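Local coordinates for protein Exo-1,5-alpha-L-arabinofuranobiosidase (Gibberella zeae, PDB 2YDT) that probably releases arabinobiose from the ends of alpha-1,5-linked L-arabinan chains by hydrolysing alpha-L-arabinofuranosidic bonds, at residues 33-38 against 328-333; 226-231 against 241-246. All coordinates share one frame; numbering follows the deposited sequence. Where two conformers were deposited one is given.

Interaction 1 of 2, residues 33-38 against 328-333. With MN (manganese (II) ion), chain J.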
ATOM      1  N   PRO A  33      -0.890  -2.738   7.579  1.00  7.32           N
ATOM      2  CA  PRO A  33      -0.905  -3.888   8.495  1.00  7.63           C
ATOM      3  C   PRO A  33      -0.230  -5.112   7.909  1.00  7.97           C
ATOM      4  O   PRO A  33      -0.012  -5.198   6.704  1.00  9.18           O
ATOM      5  CB  PRO A  33      -2.390  -4.211   8.580  1.00  7.84           C
ATOM      6  CG  PRO A  33      -2.870  -3.981   7.218  1.00  7.65           C
ATOM      7  CD  PRO A  33      -1.999  -2.847   6.622  1.00  7.79           C
ATOM      8  N   LEU A  34       0.107  -6.027   8.795  1.00  8.11           N
ATOM      9  CA  LEU A  34       0.689  -7.328   8.379  1.00  7.91           C
ATOM     10  C   LEU A  34       0.295  -8.433   9.338  1.00  8.05           C
ATOM     11  O   LEU A  34       0.418  -8.268  10.558  1.00  9.63           O
ATOM     12  CB  LEU A  34       2.221  -7.212   8.328  1.00  8.26           C
ATOM     13  CG  LEU A  34       3.012  -8.485   8.018  1.00  8.29           C
ATOM     14  CD1 LEU A  34       2.741  -8.924   6.562  1.00  8.70           C
ATOM     15  CD2 LEU A  34       4.544  -8.353   8.284  1.00  9.53           C
ATOM     16  N   GLU A  35      -0.128  -9.579   8.789  1.00  9.33           N
ATOM     17  CA  GLU A  35      -0.339 -10.784   9.625  1.00  9.84           C
ATOM     18  C   GLU A  35       0.843 -11.731   9.468  1.00 10.07           C
ATOM     19  O   GLU A  35       1.139 -12.148   8.342  1.00 11.65           O
ATOM     20  CB  GLU A  35      -1.623 -11.518   9.233  1.00 10.97           C
ATOM     21  CG  GLU A  35      -1.971 -12.675  10.174  1.00 11.28           C
ATOM     22  CD  GLU A  35      -3.243 -13.434   9.768  1.00 12.31           C
ATOM     23  OE1 GLU A  35      -3.337 -13.805   8.584  1.00 13.79           O
ATOM     24  OE2 GLU A  35      -4.102 -13.656  10.642  1.00 17.83           O
ATOM     25  N   LEU A  36       1.487 -12.084  10.572  1.00 10.46           N
ATOM     26  CA  LEU A  36       2.557 -13.063  10.554  1.00 10.57           C
ATOM     27  C   LEU A  36       2.015 -14.482  10.566  1.00 12.88           C
ATOM     28  O   LEU A  36       0.833 -14.695  10.848  1.00 12.58           O
ATOM     29  CB  LEU A  36       3.489 -12.849  11.728  1.00 10.53           C
ATOM     30  CG  LEU A  36       4.087 -11.455  11.920  1.00 10.85           C
ATOM     31  CD1 LEU A  36       5.100 -11.507  13.078  1.00 11.68           C
ATOM     32  CD2 LEU A  36       4.706 -10.963  10.595  1.00  8.92           C
ATOM     33  N   SER A  37       2.878 -15.452  10.264  1.00 13.53           N
ATOM     34  CA  SER A  37       2.442 -16.842  10.171  1.00 14.16           C
ATOM     35  C   SER A  37       1.963 -17.400  11.502  1.00 14.85           C
ATOM     36  O   SER A  37       1.171 -18.359  11.503  1.00 16.19           O
ATOM     37  CB  SER A  37       3.580 -17.698   9.627  1.00 14.72           C
ATOM     38  OG  SER A  37       4.638 -17.720  10.535  1.00 18.85           O
ATOM     39  N   ASP A  38       2.385 -16.802  12.604  1.00 13.65           N
ATOM     40  CA  ASP A  38       1.913 -17.176  13.964  1.00 15.09           C
ATOM     41  C   ASP A  38       0.636 -16.460  14.437  1.00 14.65           C
ATOM     42  O   ASP A  38       0.192 -16.677  15.561  1.00 15.92           O
ATOM     43  CB  ASP A  38       3.040 -17.057  14.981  1.00 15.53           C
ATOM     44  CG  ASP A  38       3.467 -15.646  15.260  1.00 16.75           C
ATOM     45  OD1 ASP A  38       2.814 -14.668  14.775  1.00 16.91           O
ATOM     46  OD2 ASP A  38       4.504 -15.520  15.981  1.00 20.41           O
ATOM     47  N   LEU A 328      -6.473  -6.067   5.123  1.00  8.39           N
ATOM     48  CA  LEU A 328      -5.811  -7.284   5.502  1.00  9.85           C
ATOM     49  C   LEU A 328      -6.858  -8.394   5.640  1.00 10.88           C
ATOM     50  O   LEU A 328      -7.917  -8.185   6.244  1.00  9.24           O
ATOM     51  CB  LEU A 328      -5.081  -7.060   6.827  1.00 11.29           C
ATOM     52  CG  LEU A 328      -4.349  -8.252   7.379  1.00 11.73           C
ATOM     53  CD1 LEU A 328      -3.079  -7.819   8.113  1.00 14.77           C
ATOM     54  CD2 LEU A 328      -5.314  -9.083   8.286  1.00 14.17           C
ATOM     55  N   THR A 329      -6.564  -9.550   5.072  0.70 10.95           N
ATOM     56  CA  THR A 329      -7.414 -10.746   5.246  0.70 12.00           C
ATOM     57  C   THR A 329      -6.725 -11.721   6.215  0.70 12.07           C
ATOM     58  O   THR A 329      -5.504 -11.814   6.227  0.70 14.04           O
ATOM     59  CB  THR A 329      -7.742 -11.389   3.866  0.70 12.89           C
ATOM     60  OG1 THR A 329      -8.704 -12.436   4.071  0.70 14.48           O
ATOM     61  CG2 THR A 329      -6.486 -11.977   3.231  0.70 15.18           C
ATOM     62  N   PHE A 330      -7.473 -12.434   7.059  1.00 11.78           N
ATOM     63  CA  PHE A 330      -6.905 -13.291   8.094  1.00 12.10           C
ATOM     64  C   PHE A 330      -6.821 -14.728   7.633  1.00 14.28           C
ATOM     65  O   PHE A 330      -7.819 -15.266   7.129  1.00 13.25           O
ATOM     66  CB  PHE A 330      -7.770 -13.254   9.367  1.00 12.85           C
ATOM     67  CG  PHE A 330      -7.739 -11.922  10.112  1.00 10.80           C
ATOM     68  CD1 PHE A 330      -6.912 -11.762  11.207  1.00 14.00           C
ATOM     69  CD2 PHE A 330      -8.516 -10.845   9.712  1.00 13.55           C
ATOM     70  CE1 PHE A 330      -6.870 -10.522  11.927  1.00 13.44           C
ATOM     71  CE2 PHE A 330      -8.453  -9.628  10.409  1.00 12.67           C
ATOM     72  CZ  PHE A 330      -7.654  -9.491  11.520  1.00 12.59           C
ATOM     73  N   GLN A 331      -5.647 -15.308   7.812  1.00 15.22           N
ATOM     74  CA  GLN A 331      -5.337 -16.646   7.278  1.00 17.47           C
ATOM     75  C   GLN A 331      -6.341 -17.687   7.804  1.00 18.21           C
ATOM     76  O   GLN A 331      -6.823 -18.523   7.040  1.00 19.85           O
ATOM     77  CB  GLN A 331      -3.848 -17.031   7.604  1.00 18.24           C
ATOM     78  CG  GLN A 331      -3.494 -17.158   9.121  1.00 23.95           C
ATOM     79  CD  GLN A 331      -2.032 -16.781   9.598  1.00 31.33           C
ATOM     80  OE1 GLN A 331      -1.175 -16.286   8.852  1.00 30.71           O
ATOM     81  NE2 GLN A 331      -1.786 -17.032  10.881  1.00 33.83           N
ATOM     82  N   LYS A 332      -6.666 -17.607   9.079  1.00 18.72           N
ATOM     83  CA  LYS A 332      -7.485 -18.635   9.735  1.00 19.80           C
ATOM     84  C   LYS A 332      -8.957 -18.406   9.607  1.00 19.30           C
ATOM     85  O   LYS A 332      -9.745 -19.282   9.964  1.00 18.66           O
ATOM     86  CB  LYS A 332      -7.122 -18.725  11.216  1.00 21.03           C
ATOM     87  CG  LYS A 332      -5.638 -18.969  11.390  1.00 26.48           C
ATOM     88  CD  LYS A 332      -5.288 -20.114  12.288  1.00 33.05           C
ATOM     89  CE  LYS A 332      -5.503 -19.739  13.753  1.00 37.08           C
ATOM     90  NZ  LYS A 332      -4.774 -20.666  14.694  1.00 39.62           N
ATOM     91  N   ASP A 333      -9.355 -17.236   9.130  1.00 17.32           N
ATOM     92  CA  ASP A 333     -10.775 -16.979   8.877  1.00 18.28           C
ATOM     93  C   ASP A 333     -10.914 -15.975   7.760  1.00 17.12           C
ATOM     94  O   ASP A 333     -10.970 -14.766   7.982  1.00 16.05           O
ATOM     95  CB  ASP A 333     -11.526 -16.531  10.133  1.00 18.73           C
ATOM     96  CG  ASP A 333     -13.064 -16.486   9.907  1.00 21.29           C
ATOM     97  OD1 ASP A 333     -13.527 -16.581   8.733  1.00 21.75           O
ATOM     98  OD2 ASP A 333     -13.814 -16.362  10.913  1.00 23.97           O
TER
HETATM   99 MN    MN J1508      -0.066 -16.069   6.744  0.50 22.05          MN
HETATM  100  O   HOH W   1      -5.655 -15.728  10.961  1.00 21.22           O
HETATM  101  O   HOH W   2       1.543 -14.757   7.501  1.00 20.13           O
HETATM  102  O   HOH W   3      -1.321 -14.289   6.831  1.00 25.67           O
HETATM  103  O   HOH W   4       0.545 -15.902   5.004  1.00 35.63           O
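The carboxylate of E35 and the amide of Q331 stack one over the other, their planes inclined by 28° and their carbons CD 3.6 Å apart. The phenyl ring of F330 stands almost perpendicular to the same carboxylate, at 86°, and OE2 of E35 lies 3.4 Å from its CD1; over the centre of one ring face sits CD2 of L328, from the same strand. E35 holds CG anti to its backbone N and stretches straight on, long enough for the gap between two strands that share no backbone hydrogen bonds. Its OE1 takes the N-H of Q331 on the syn lone pair (2.9 Å) and also receives water 3, while OE2 is joined through water 1 to N of K332, so the acid holds the N-H groups of the two central residues of the type I turn F330-D333, one directly and one through water. The strands are the inner ones of two neighbouring blades of a six-bladed beta-propeller, the last and the first, running nearly parallel with axes 7.6 Å apart. Both buried, P33 and L328 meet as apolar side chains, CD1 of L328 3.7 Å from CB of P33. At the outer end Q331 bends at chi2 and binds a manganese ion through OE1 (2.4 Å), with waters 2, 3 and 4. E35 serves this site from the second shell, through OE1 on water 3 and its carbonyl O on water 2. The cation probably eases the closeness of Q331 OE1 to O of L36, 3.2 Å away, while NE2 of Q331 donates a weak bond to O of S37.

Interaction 2 of 2, residues 226-231 against 241-246; sequences VYEYGG and YWFPVY
Y229 drives the edge of its ring at the face of Y246 in a T-shaped stack, planes 79° apart, CD2 lying 3.5 Å above the centre of the Y246 ring. CB of Y246 sits over the face of the Y227 ring, displaced toward the rim, in a CH-pi contact, 3.8 Å from CZ. Beneath these aromatics the backbones pair as antiparallel neighbours: Y227 and Y246 exchange two hydrogen bonds, and Y229 N donates to P244 O almost straight (174°). Proline has no N-H to return a bond; its CD packs against O of Y229. Beyond it G231 N bonds to W242 O, and the Y241 ring lies over this glycine, whose CA is 3.7 Å from the ring centroid. Glycine suits both ends of that step: G231 has a positive phi of 88°, and G230 admits CD1 of F243 to 3.4 Å from its CA. On the other face of the sheet from Y227, E228 runs side by side with F243, OE2 being 3.5 Å from CD1.

Further out, the hydroxyl of Y227 bonds to Y203 and R248, that of Y241 to O of Y207, and the Y229 ring stacks on Y203. These partners hold Y227 and Y229 on strand 223-230 and Y241 in the loop before strand 245-250; the two strands are the middle ones of one propeller blade. S275 N bonds to OE1 of E228, whose side chain touches the bound iminosugar. A carboxylate flanked by a ring and held by an outside amide thus probably meets the ligand in a well-defined orientation.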
ATOM      1  N   VAL A 226      -3.715  -2.978  -9.194  1.00  7.23           N
ATOM      2  CA  VAL A 226      -4.610  -1.866  -8.955  1.00  8.00           C
ATOM      3  C   VAL A 226      -3.815  -0.590  -8.742  1.00  7.41           C
ATOM      4  O   VAL A 226      -2.714  -0.618  -8.137  1.00  8.45           O
ATOM      5  CB  VAL A 226      -5.536  -2.179  -7.741  1.00  7.50           C
ATOM      6  CG1 VAL A 226      -6.454  -0.992  -7.416  1.00  7.10           C
ATOM      7  CG2 VAL A 226      -6.398  -3.465  -8.066  1.00  7.95           C
ATOM      8  N   TYR A 227      -4.344   0.523  -9.245  1.00  7.96           N
ATOM      9  CA  TYR A 227      -3.675   1.800  -9.171  1.00  6.69           C
ATOM     10  C   TYR A 227      -4.636   2.945  -9.311  1.00  7.85           C
ATOM     11  O   TYR A 227      -5.758   2.737  -9.772  1.00  8.05           O
ATOM     12  CB  TYR A 227      -2.556   1.952 -10.211  1.00  7.66           C
ATOM     13  CG  TYR A 227      -2.958   1.747 -11.658  1.00  7.17           C
ATOM     14  CD1 TYR A 227      -3.160   2.814 -12.513  1.00  8.48           C
ATOM     15  CD2 TYR A 227      -3.140   0.485 -12.159  1.00  6.67           C
ATOM     16  CE1 TYR A 227      -3.548   2.605 -13.862  1.00  7.31           C
ATOM     17  CE2 TYR A 227      -3.535   0.282 -13.483  1.00  8.61           C
ATOM     18  CZ  TYR A 227      -3.688   1.334 -14.328  1.00  8.42           C
ATOM     19  OH  TYR A 227      -4.054   1.127 -15.641  1.00  8.86           O
ATOM     20  N   GLU A 228      -4.191   4.136  -8.915  1.00  6.75           N
ATOM     21  CA  GLU A 228      -4.964   5.360  -9.267  1.00  6.39           C
ATOM     22  C   GLU A 228      -4.430   5.891 -10.599  1.00  7.71           C
ATOM     23  O   GLU A 228      -3.219   6.060 -10.798  1.00  8.23           O
ATOM     24  CB  GLU A 228      -4.917   6.405  -8.150  1.00  6.25           C
ATOM     25  CG  GLU A 228      -3.548   7.058  -7.921  1.00  7.28           C
ATOM     26  CD  GLU A 228      -3.581   8.261  -6.931  1.00  8.26           C
ATOM     27  OE1 GLU A 228      -4.600   8.407  -6.203  1.00  8.73           O
ATOM     28  OE2 GLU A 228      -2.607   9.046  -6.895  1.00  8.54           O
ATOM     29  N   TYR A 229      -5.338   6.156 -11.538  1.00  8.04           N
ATOM     30  CA  TYR A 229      -4.984   6.648 -12.841  1.00  8.28           C
ATOM     31  C   TYR A 229      -5.147   8.164 -12.907  1.00  9.00           C
ATOM     32  O   TYR A 229      -6.173   8.700 -13.341  1.00  8.44           O
ATOM     33  CB  TYR A 229      -5.802   5.886 -13.896  1.00  8.53           C
ATOM     34  CG  TYR A 229      -5.603   6.274 -15.352  1.00  8.26           C
ATOM     35  CD1 TYR A 229      -4.696   7.261 -15.770  1.00  8.01           C
ATOM     36  CD2 TYR A 229      -6.384   5.660 -16.321  1.00 11.35           C
ATOM     37  CE1 TYR A 229      -4.587   7.613 -17.115  1.00 10.84           C
ATOM     38  CE2 TYR A 229      -6.268   6.012 -17.640  1.00  9.34           C
ATOM     39  CZ  TYR A 229      -5.384   6.976 -18.027  1.00  9.42           C
ATOM     40  OH  TYR A 229      -5.367   7.339 -19.375  1.00 11.22           O
ATOM     41  N   GLY A 230      -4.143   8.876 -12.389  1.00  8.50           N
ATOM     42  CA  GLY A 230      -4.111  10.332 -12.482  1.00  8.69           C
ATOM     43  C   GLY A 230      -4.222  10.772 -13.943  1.00  9.68           C
ATOM     44  O   GLY A 230      -3.460  10.308 -14.776  1.00  9.84           O
ATOM     45  N   GLY A 231      -5.188  11.622 -14.250  1.00  9.89           N
ATOM     46  CA  GLY A 231      -5.381  12.111 -15.623  1.00 11.42           C
ATOM     47  C   GLY A 231      -6.283  11.193 -16.407  1.00 11.24           C
ATOM     48  O   GLY A 231      -6.417  11.320 -17.650  1.00 11.98           O
ATOM     49  N   TYR A 241      -9.230  17.170 -13.787  1.00 18.11           N
ATOM     50  CA  TYR A 241      -8.182  16.128 -13.553  1.00 15.74           C
ATOM     51  C   TYR A 241      -8.601  15.291 -12.323  1.00 14.55           C
ATOM     52  O   TYR A 241      -8.937  15.854 -11.275  1.00 14.39           O
ATOM     53  CB  TYR A 241      -6.821  16.799 -13.325  1.00 15.76           C
ATOM     54  CG  TYR A 241      -5.594  15.885 -13.415  1.00 13.40           C
ATOM     55  CD1 TYR A 241      -4.816  15.849 -14.556  1.00 12.45           C
ATOM     56  CD2 TYR A 241      -5.255  15.045 -12.374  1.00 11.59           C
ATOM     57  CE1 TYR A 241      -3.710  15.005 -14.649  1.00 12.73           C
ATOM     58  CE2 TYR A 241      -4.158  14.206 -12.459  1.00 11.43           C
ATOM     59  CZ  TYR A 241      -3.376  14.210 -13.581  1.00 12.89           C
ATOM     60  OH  TYR A 241      -2.291  13.374 -13.684  1.00 10.19           O
ATOM     61  N   TRP A 242      -8.618  13.964 -12.445  1.00 11.68           N
ATOM     62  CA  TRP A 242      -8.943  13.138 -11.308  1.00 10.75           C
ATOM     63  C   TRP A 242      -8.137  11.829 -11.314  1.00  9.74           C
ATOM     64  O   TRP A 242      -7.294  11.632 -12.207  1.00  9.88           O
ATOM     65  CB  TRP A 242     -10.453  12.871 -11.193  1.00 11.06           C
ATOM     66  CG  TRP A 242     -11.059  11.944 -12.194  1.00  9.52           C
ATOM     67  CD1 TRP A 242     -10.761  11.851 -13.513  1.00 10.55           C
ATOM     68  CD2 TRP A 242     -12.101  10.999 -11.953  1.00 11.22           C
ATOM     69  NE1 TRP A 242     -11.513  10.891 -14.095  1.00 10.98           N
ATOM     70  CE2 TRP A 242     -12.387  10.380 -13.184  1.00 10.68           C
ATOM     71  CE3 TRP A 242     -12.808  10.608 -10.823  1.00 13.21           C
ATOM     72  CZ2 TRP A 242     -13.337   9.377 -13.313  1.00 12.31           C
ATOM     73  CZ3 TRP A 242     -13.784   9.652 -10.956  1.00 12.25           C
ATOM     74  CH2 TRP A 242     -14.037   9.035 -12.205  1.00 11.61           C
ATOM     75  N   PHE A 243      -8.354  11.017 -10.291  1.00  9.68           N
ATOM     76  CA  PHE A 243      -7.548   9.823 -10.012  1.00  9.02           C
ATOM     77  C   PHE A 243      -8.418   8.566  -9.872  1.00  9.15           C
ATOM     78  O   PHE A 243      -8.365   7.847  -8.875  1.00  9.07           O
ATOM     79  CB  PHE A 243      -6.725  10.070  -8.721  1.00  8.11           C
ATOM     80  CG  PHE A 243      -5.731  11.222  -8.809  1.00  8.27           C
ATOM     81  CD1 PHE A 243      -4.395  11.007  -9.117  1.00  9.49           C
ATOM     82  CD2 PHE A 243      -6.147  12.527  -8.581  1.00 10.96           C
ATOM     83  CE1 PHE A 243      -3.507  12.087  -9.208  1.00 10.20           C
ATOM     84  CE2 PHE A 243      -5.259  13.577  -8.656  1.00 11.45           C
ATOM     85  CZ  PHE A 243      -3.946  13.359  -8.956  1.00  9.73           C
ATOM     86  N   PRO A 244      -9.193   8.215 -10.913  1.00  9.25           N
ATOM     87  CA  PRO A 244     -10.037   7.036 -10.811  1.00  8.29           C
ATOM     88  C   PRO A 244      -9.262   5.720 -10.613  1.00  8.29           C
ATOM     89  O   PRO A 244      -8.133   5.592 -11.088  1.00  9.09           O
ATOM     90  CB  PRO A 244     -10.776   7.033 -12.164  1.00  6.75           C
ATOM     91  CG  PRO A 244      -9.860   7.711 -13.080  1.00  9.22           C
ATOM     92  CD  PRO A 244      -9.242   8.820 -12.252  1.00  9.19           C
ATOM     93  N   VAL A 245      -9.836   4.801  -9.851  1.00  8.74           N
ATOM     94  CA  VAL A 245      -9.221   3.491  -9.629  1.00  7.81           C
ATOM     95  C   VAL A 245      -9.328   2.626 -10.889  1.00  9.13           C
ATOM     96  O   VAL A 245     -10.441   2.363 -11.397  1.00  9.89           O
ATOM     97  CB  VAL A 245      -9.765   2.782  -8.395  1.00  7.55           C
ATOM     98  CG1 VAL A 245      -9.013   1.450  -8.164  1.00  8.51           C
ATOM     99  CG2 VAL A 245      -9.629   3.697  -7.141  1.00  8.18           C
ATOM    100  N   TYR A 246      -8.172   2.186 -11.391  1.00  8.43           N
ATOM    101  CA  TYR A 246      -8.093   1.273 -12.537  1.00  9.04           C
ATOM    102  C   TYR A 246      -7.352   0.015 -12.117  1.00  9.06           C
ATOM    103  O   TYR A 246      -6.649  -0.034 -11.098  1.00  8.77           O
ATOM    104  CB  TYR A 246      -7.389   1.912 -13.737  1.00  9.18           C
ATOM    105  CG  TYR A 246      -8.252   2.723 -14.670  1.00  8.42           C
ATOM    106  CD1 TYR A 246      -8.933   3.848 -14.233  1.00 10.16           C
ATOM    107  CD2 TYR A 246      -8.359   2.377 -16.029  1.00 10.73           C
ATOM    108  CE1 TYR A 246      -9.727   4.608 -15.116  1.00 11.20           C
ATOM    109  CE2 TYR A 246      -9.146   3.127 -16.896  1.00 10.16           C
ATOM    110  CZ  TYR A 246      -9.803   4.242 -16.433  1.00 12.77           C
ATOM    111  OH  TYR A 246     -10.572   5.016 -17.309  1.00 12.58           O
TER

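In the fold
The two contacts belong to opposite sides of the propeller, with centres 29 Å apart and nearest atoms about 13 Å from each other. Along the chain 33-38 comes first, then both halves of interaction 2, and finally 328-333, so interaction 1 brings together parts about 290 residues apart in a chain of 367. They share no sheet. Interaction 1 is the seam between blades, where strand 28-35 of the first meets strand 326-330 of the last; the last blade also takes in strand 11-17 from the N-terminal end, which closes the ring. Interaction 2 is local, joining strands 223-230 and 245-250 within the fourth blade, and its E228 faces the inhibitor pocket.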